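Local coordinates for petrobactin biosynthesis protein AsbB (Bacillus anthracis, PDB 3TO3) that catalyses the ATP-dependent condensation of spermidine with citryl-spermidine intermediates in the biosynthesis of the siderophore petrobactin, at residues P315-W327 with K476-A488. Residues are numbered along the deposited sequence; the frame is centred on the assembly and turned at random. Where two conformers were deposited one is given.
Sequences PYSVASAPAISNW and KCPDFTKMHKTYA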
loop_
_atom_site.group_PDB
_atom_site.type_symbol
_atom_site.label_atom_id
_atom_site.label_comp_id
_atom_site.label_asym_id
_atom_site.label_seq_id
_atom_site.Cartn_x
_atom_site.Cartn_y
_atom_site.Cartn_z
ATOM N N PRO B 315 5.811 -5.366 -20.193
ATOM C CA PRO B 315 7.025 -5.698 -20.946
ATOM C C PRO B 315 6.745 -6.048 -22.417
ATOM O O PRO B 315 7.471 -5.585 -23.312
ATOM C CB PRO B 315 7.562 -6.923 -20.206
ATOM C CG PRO B 315 7.098 -6.693 -18.778
ATOM C CD PRO B 315 5.726 -6.100 -18.918
ATOM N N TYR B 316 5.708 -6.844 -22.684
ATOM C CA TYR B 316 5.447 -7.185 -24.061
ATOM C C TYR B 316 5.092 -5.921 -24.870
ATOM O O TYR B 316 5.484 -5.806 -26.025
ATOM C CB TYR B 316 4.406 -8.304 -24.205
ATOM C CG TYR B 316 3.129 -8.048 -23.479
ATOM C CD1 TYR B 316 2.106 -7.325 -24.085
ATOM C CD2 TYR B 316 2.930 -8.532 -22.177
ATOM C CE1 TYR B 316 0.914 -7.075 -23.420
ATOM C CE2 TYR B 316 1.732 -8.293 -21.505
ATOM C CZ TYR B 316 0.731 -7.561 -22.140
ATOM O OH TYR B 316 -0.457 -7.301 -21.504
ATOM N N SER B 317 4.393 -4.964 -24.250
ATOM C CA SER B 317 3.964 -3.780 -24.986
ATOM C C SER B 317 5.098 -2.760 -25.169
ATOM O O SER B 317 5.154 -2.080 -26.169
ATOM C CB SER B 317 2.713 -3.151 -24.368
ATOM O OG SER B 317 3.067 -2.321 -23.304
ATOM N N VAL B 318 6.012 -2.683 -24.212
ATOM C CA VAL B 318 7.236 -1.929 -24.381
ATOM C C VAL B 318 8.042 -2.501 -25.569
ATOM O O VAL B 318 8.582 -1.757 -26.398
ATOM C CB VAL B 318 8.082 -1.970 -23.093
ATOM C CG1 VAL B 318 9.521 -1.509 -23.368
ATOM C CG2 VAL B 318 7.416 -1.116 -21.999
ATOM N N ALA B 319 8.077 -3.824 -25.667
ATOM C CA ALA B 319 8.877 -4.500 -26.688
ATOM C C ALA B 319 8.350 -4.239 -28.106
ATOM O O ALA B 319 9.128 -4.115 -29.061
ATOM C CB ALA B 319 8.920 -5.983 -26.419
ATOM N N SER B 320 7.032 -4.164 -28.249
ATOM C CA SER B 320 6.458 -4.015 -29.577
ATOM C C SER B 320 6.176 -2.547 -29.963
ATOM O O SER B 320 5.647 -2.266 -31.045
ATOM C CB SER B 320 5.201 -4.876 -29.733
ATOM O OG SER B 320 4.255 -4.490 -28.752
ATOM N N ALA B 321 6.545 -1.607 -29.103
ATOM C CA ALA B 321 6.125 -0.242 -29.352
ATOM C C ALA B 321 6.790 0.349 -30.600
ATOM O O ALA B 321 6.086 0.853 -31.471
ATOM C CB ALA B 321 6.333 0.646 -28.126
ATOM N N PRO B 322 8.137 0.291 -30.689
ATOM C CA PRO B 322 8.763 0.876 -31.887
ATOM C C PRO B 322 8.232 0.236 -33.169
ATOM O O PRO B 322 7.973 0.957 -34.124
ATOM C CB PRO B 322 10.245 0.625 -31.675
ATOM C CG PRO B 322 10.378 0.580 -30.117
ATOM C CD PRO B 322 9.133 -0.148 -29.694
ATOM N N ALA B 323 7.936 -1.054 -33.157
ATOM C CA ALA B 323 7.440 -1.714 -34.388
ATOM C C ALA B 323 6.021 -1.345 -34.735
ATOM O O ALA B 323 5.667 -1.267 -35.913
ATOM C CB ALA B 323 7.563 -3.237 -34.284
ATOM N N ILE B 324 5.192 -1.123 -33.714
ATOM C CA ILE B 324 3.837 -0.694 -33.986
ATOM C C ILE B 324 3.866 0.711 -34.609
ATOM O O ILE B 324 3.125 0.997 -35.562
ATOM C CB ILE B 324 2.953 -0.740 -32.731
ATOM C CG1 ILE B 324 2.677 -2.191 -32.334
ATOM C CG2 ILE B 324 1.623 -0.005 -32.968
ATOM C CD1 ILE B 324 1.856 -2.328 -31.035
ATOM N N SER B 325 4.752 1.581 -34.126
ATOM C CA SER B 325 4.749 2.947 -34.651
ATOM C C SER B 325 5.268 2.989 -36.095
ATOM O O SER B 325 4.727 3.719 -36.915
ATOM C CB SER B 325 5.487 3.926 -33.732
ATOM O OG SER B 325 4.748 4.151 -32.555
ATOM N N ASN B 326 6.292 2.193 -36.405
ATOM C CA ASN B 326 6.803 2.104 -37.774
ATOM C C ASN B 326 5.715 1.588 -38.715
ATOM O O ASN B 326 5.492 2.140 -39.795
ATOM C CB ASN B 326 8.059 1.224 -37.833
ATOM C CG ASN B 326 8.537 0.949 -39.264
ATOM O OD1 ASN B 326 8.650 -0.207 -39.681
ATOM N ND2 ASN B 326 8.825 2.017 -40.018
ATOM N N TRP B 327 5.026 0.537 -38.283
ATOM C CA TRP B 327 3.889 -0.001 -39.020
ATOM C C TRP B 327 2.777 1.035 -39.292
ATOM O O TRP B 327 2.297 1.150 -40.426
ATOM C CB TRP B 327 3.290 -1.144 -38.225
ATOM C CG TRP B 327 2.104 -1.787 -38.858
ATOM C CD1 TRP B 327 1.988 -2.178 -40.161
ATOM C CD2 TRP B 327 0.893 -2.200 -38.207
ATOM N NE1 TRP B 327 0.772 -2.782 -40.368
ATOM C CE2 TRP B 327 0.082 -2.811 -39.185
ATOM C CE3 TRP B 327 0.414 -2.109 -36.899
ATOM C CZ2 TRP B 327 -1.177 -3.326 -38.893
ATOM C CZ3 TRP B 327 -0.834 -2.618 -36.619
ATOM C CH2 TRP B 327 -1.612 -3.223 -37.610
ATOM N N LYS B 476 1.954 -7.204 -44.340
ATOM C CA LYS B 476 2.794 -6.157 -43.773
ATOM C C LYS B 476 2.495 -6.027 -42.276
ATOM O O LYS B 476 3.199 -5.328 -41.541
ATOM C CB LYS B 476 2.579 -4.828 -44.506
ATOM C CG LYS B 476 3.666 -3.778 -44.247
ATOM C CD LYS B 476 3.360 -2.425 -44.917
ATOM C CE LYS B 476 2.567 -1.480 -44.004
ATOM N NZ LYS B 476 2.280 -0.166 -44.661
ATOM N N CYS B 477 1.448 -6.720 -41.833
ATOM C CA CYS B 477 1.095 -6.786 -40.417
ATOM C C CYS B 477 2.256 -7.330 -39.589
ATOM O O CYS B 477 2.768 -8.428 -39.868
ATOM C CB CYS B 477 -0.116 -7.696 -40.226
ATOM S SG CYS B 477 -0.551 -7.966 -38.516
ATOM N N PRO B 478 2.663 -6.584 -38.549
ATOM C CA PRO B 478 3.844 -7.006 -37.796
ATOM C C PRO B 478 3.557 -8.328 -37.107
ATOM O O PRO B 478 2.419 -8.554 -36.660
ATOM C CB PRO B 478 4.037 -5.886 -36.768
ATOM C CG PRO B 478 2.940 -4.925 -36.984
ATOM C CD PRO B 478 1.901 -5.565 -37.827
ATOM N N ASP B 479 4.571 -9.186 -37.008
ATOM C CA ASP B 479 4.345 -10.506 -36.460
ATOM C C ASP B 479 4.806 -10.458 -35.021
ATOM O O ASP B 479 5.992 -10.667 -34.735
ATOM C CB ASP B 479 5.247 -11.473 -37.215
ATOM C CG ASP B 479 5.266 -12.851 -36.608
ATOM O OD1 ASP B 479 4.409 -13.114 -35.732
ATOM O OD2 ASP B 479 6.122 -13.676 -37.015
ATOM N N PHE B 480 3.833 -10.365 -34.114
ATOM C CA PHE B 480 4.118 -10.039 -32.714
ATOM C C PHE B 480 4.752 -11.220 -31.981
ATOM O O PHE B 480 5.520 -11.055 -31.033
ATOM C CB PHE B 480 2.849 -9.580 -32.011
ATOM C CG PHE B 480 2.197 -8.390 -32.668
ATOM C CD1 PHE B 480 2.713 -7.108 -32.490
ATOM C CD2 PHE B 480 1.077 -8.545 -33.476
ATOM C CE1 PHE B 480 2.103 -5.993 -33.108
ATOM C CE2 PHE B 480 0.477 -7.440 -34.094
ATOM C CZ PHE B 480 0.992 -6.164 -33.910
ATOM N N THR B 481 4.434 -12.413 -32.458
ATOM C CA THR B 481 4.873 -13.641 -31.844
ATOM C C THR B 481 6.387 -13.730 -31.773
ATOM O O THR B 481 6.937 -14.418 -30.910
ATOM C CB THR B 481 4.283 -14.807 -32.620
ATOM O OG1 THR B 481 2.885 -14.894 -32.294
ATOM C CG2 THR B 481 4.975 -16.099 -32.280
ATOM N N LYS B 482 7.061 -13.020 -32.669
ATOM C CA LYS B 482 8.520 -12.989 -32.666
ATOM C C LYS B 482 9.172 -11.987 -31.685
ATOM O O LYS B 482 10.375 -12.078 -31.414
ATOM C CB LYS B 482 9.040 -12.784 -34.095
ATOM C CG LYS B 482 9.016 -14.086 -34.896
ATOM C CD LYS B 482 9.771 -14.001 -36.197
ATOM C CE LYS B 482 9.647 -15.309 -36.962
ATOM N NZ LYS B 482 10.522 -16.398 -36.447
HETATM N N MSE B 483 8.379 -11.024 -31.202
HETATM C CA MSE B 483 8.834 -9.904 -30.352
HETATM C C MSE B 483 8.993 -10.112 -28.837
HETATM O O MSE B 483 9.812 -9.453 -28.186
HETATM C CB MSE B 483 7.905 -8.722 -30.565
HETATM C CG MSE B 483 7.590 -8.542 -32.018
HETATM SE SE MSE B 483 6.832 -6.805 -32.331
HETATM C CE MSE B 483 6.470 -7.002 -34.261
ATOM N N HIS B 484 8.113 -10.919 -28.266
ATOM C CA HIS B 484 8.175 -11.229 -26.849
ATOM C C HIS B 484 7.568 -12.605 -26.576
ATOM O O HIS B 484 6.545 -12.981 -27.169
ATOM C CB HIS B 484 7.476 -10.130 -26.008
ATOM C CG HIS B 484 7.833 -10.175 -24.553
ATOM N ND1 HIS B 484 7.079 -10.855 -23.621
ATOM C CD2 HIS B 484 8.891 -9.666 -23.880
ATOM C CE1 HIS B 484 7.649 -10.751 -22.435
ATOM N NE2 HIS B 484 8.749 -10.032 -22.562
ATOM N N LYS B 485 8.165 -13.324 -25.637
ATOM C CA LYS B 485 7.671 -14.635 -25.243
ATOM C C LYS B 485 6.195 -14.647 -24.775
ATOM O O LYS B 485 5.532 -15.682 -24.841
ATOM C CB LYS B 485 8.623 -15.250 -24.204
ATOM C CG LYS B 485 8.007 -16.245 -23.248
ATOM C CD LYS B 485 9.097 -17.090 -22.582
ATOM C CE LYS B 485 9.803 -17.988 -23.601
ATOM N NZ LYS B 485 11.014 -18.672 -23.048
ATOM N N THR B 486 5.670 -13.510 -24.326
ATOM C CA THR B 486 4.257 -13.459 -23.916
ATOM C C THR B 486 3.278 -13.508 -25.105
ATOM O O THR B 486 2.195 -14.080 -24.981
ATOM C CB THR B 486 3.928 -12.234 -22.993
ATOM O OG1 THR B 486 4.589 -12.370 -21.730
ATOM C CG2 THR B 486 2.427 -12.133 -22.739
ATOM N N TYR B 487 3.658 -12.906 -26.237
ATOM C CA TYR B 487 2.863 -12.932 -27.484
ATOM C C TYR B 487 2.836 -14.335 -28.099
ATOM O O TYR B 487 1.812 -14.788 -28.623
ATOM C CB TYR B 487 3.470 -11.986 -28.534
ATOM C CG TYR B 487 3.273 -10.532 -28.239
ATOM C CD1 TYR B 487 2.021 -10.044 -27.857
ATOM C CD2 TYR B 487 4.325 -9.639 -28.314
ATOM C CE1 TYR B 487 1.822 -8.703 -27.560
ATOM C CE2 TYR B 487 4.131 -8.264 -28.027
ATOM C CZ TYR B 487 2.880 -7.815 -27.647
ATOM O OH TYR B 487 2.670 -6.486 -27.361
ATOM N N ALA B 488 3.984 -15.003 -28.042
ATOM C CA ALA B 488 4.146 -16.310 -28.642
ATOM C C ALA B 488 3.347 -17.394 -27.903
ATOM O O ALA B 488 2.971 -18.401 -28.500
ATOM C CB ALA B 488 5.632 -16.676 -28.701
#
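Pro-478 sets its CD over one face of the Trp-327 indole, the side chains crossing at about a right angle: CD lies 3.6 Å from the centroid of the five-membered ring and 17° off its normal, a CH-pi contact. With CG anti to the backbone N, the indole extends from the helix toward 476-478, where Cys-477 SG makes a more distant, oblique sulfur-aromatic contact with its six-membered ring. At the start of the helix Tyr-316 and Tyr-487 form an offset edge-to-face pair, centroids 5.4 Å apart and planes at 73°. Tyr-316 turns its edge to Tyr-487, while its CB sits over the face of that ring; the opposite face is covered by Phe-480 CB. The hydroxyl of Tyr-487, at the Tyr-316 ring edge, is hydrogen-bonded to Ser-320 OG at 2.9 Å, a polar link between the segments in which either hydroxyl could be the donor. His-484 turns one ring face to Tyr-316 CA and is the N-cap of helix 485-488: its ND1 accepts from Thr-486 N at 3.1 Å, nearly straight at the hydrogen (163°) but with the donor tilted out of the imidazole plane. This capping bond restrains the ring's rotation, while Thr-486 CG2 packs on Tyr-316 CD2. Between the aromatic ends, the selenium of Met-483 (selenomethionine) lies 3.6 Å from Ser-320 CB, its extended chain carrying CE on to Ala-323, and Phe-480 presents its ring edge to Ile-324 CG1.

In the second shell, Phe-495 meets both tyrosines, Phe-496 and Phe-466 back Phe-480, and Phe-466 also meets Trp-327 edge-to-face. Helix 315-333 rests on strand 345-355. Its side turned away from 476-488 nears the nucleotide at Ser-317, whose side chain is about 5 Å from that of ATP-binding Glu-462 and about 9 Å from ATP. The arrangement thus joins the IucA/IucC and FhuF-like family regions of this siderophore synthetase through an aromatic-rich helix-loop interface.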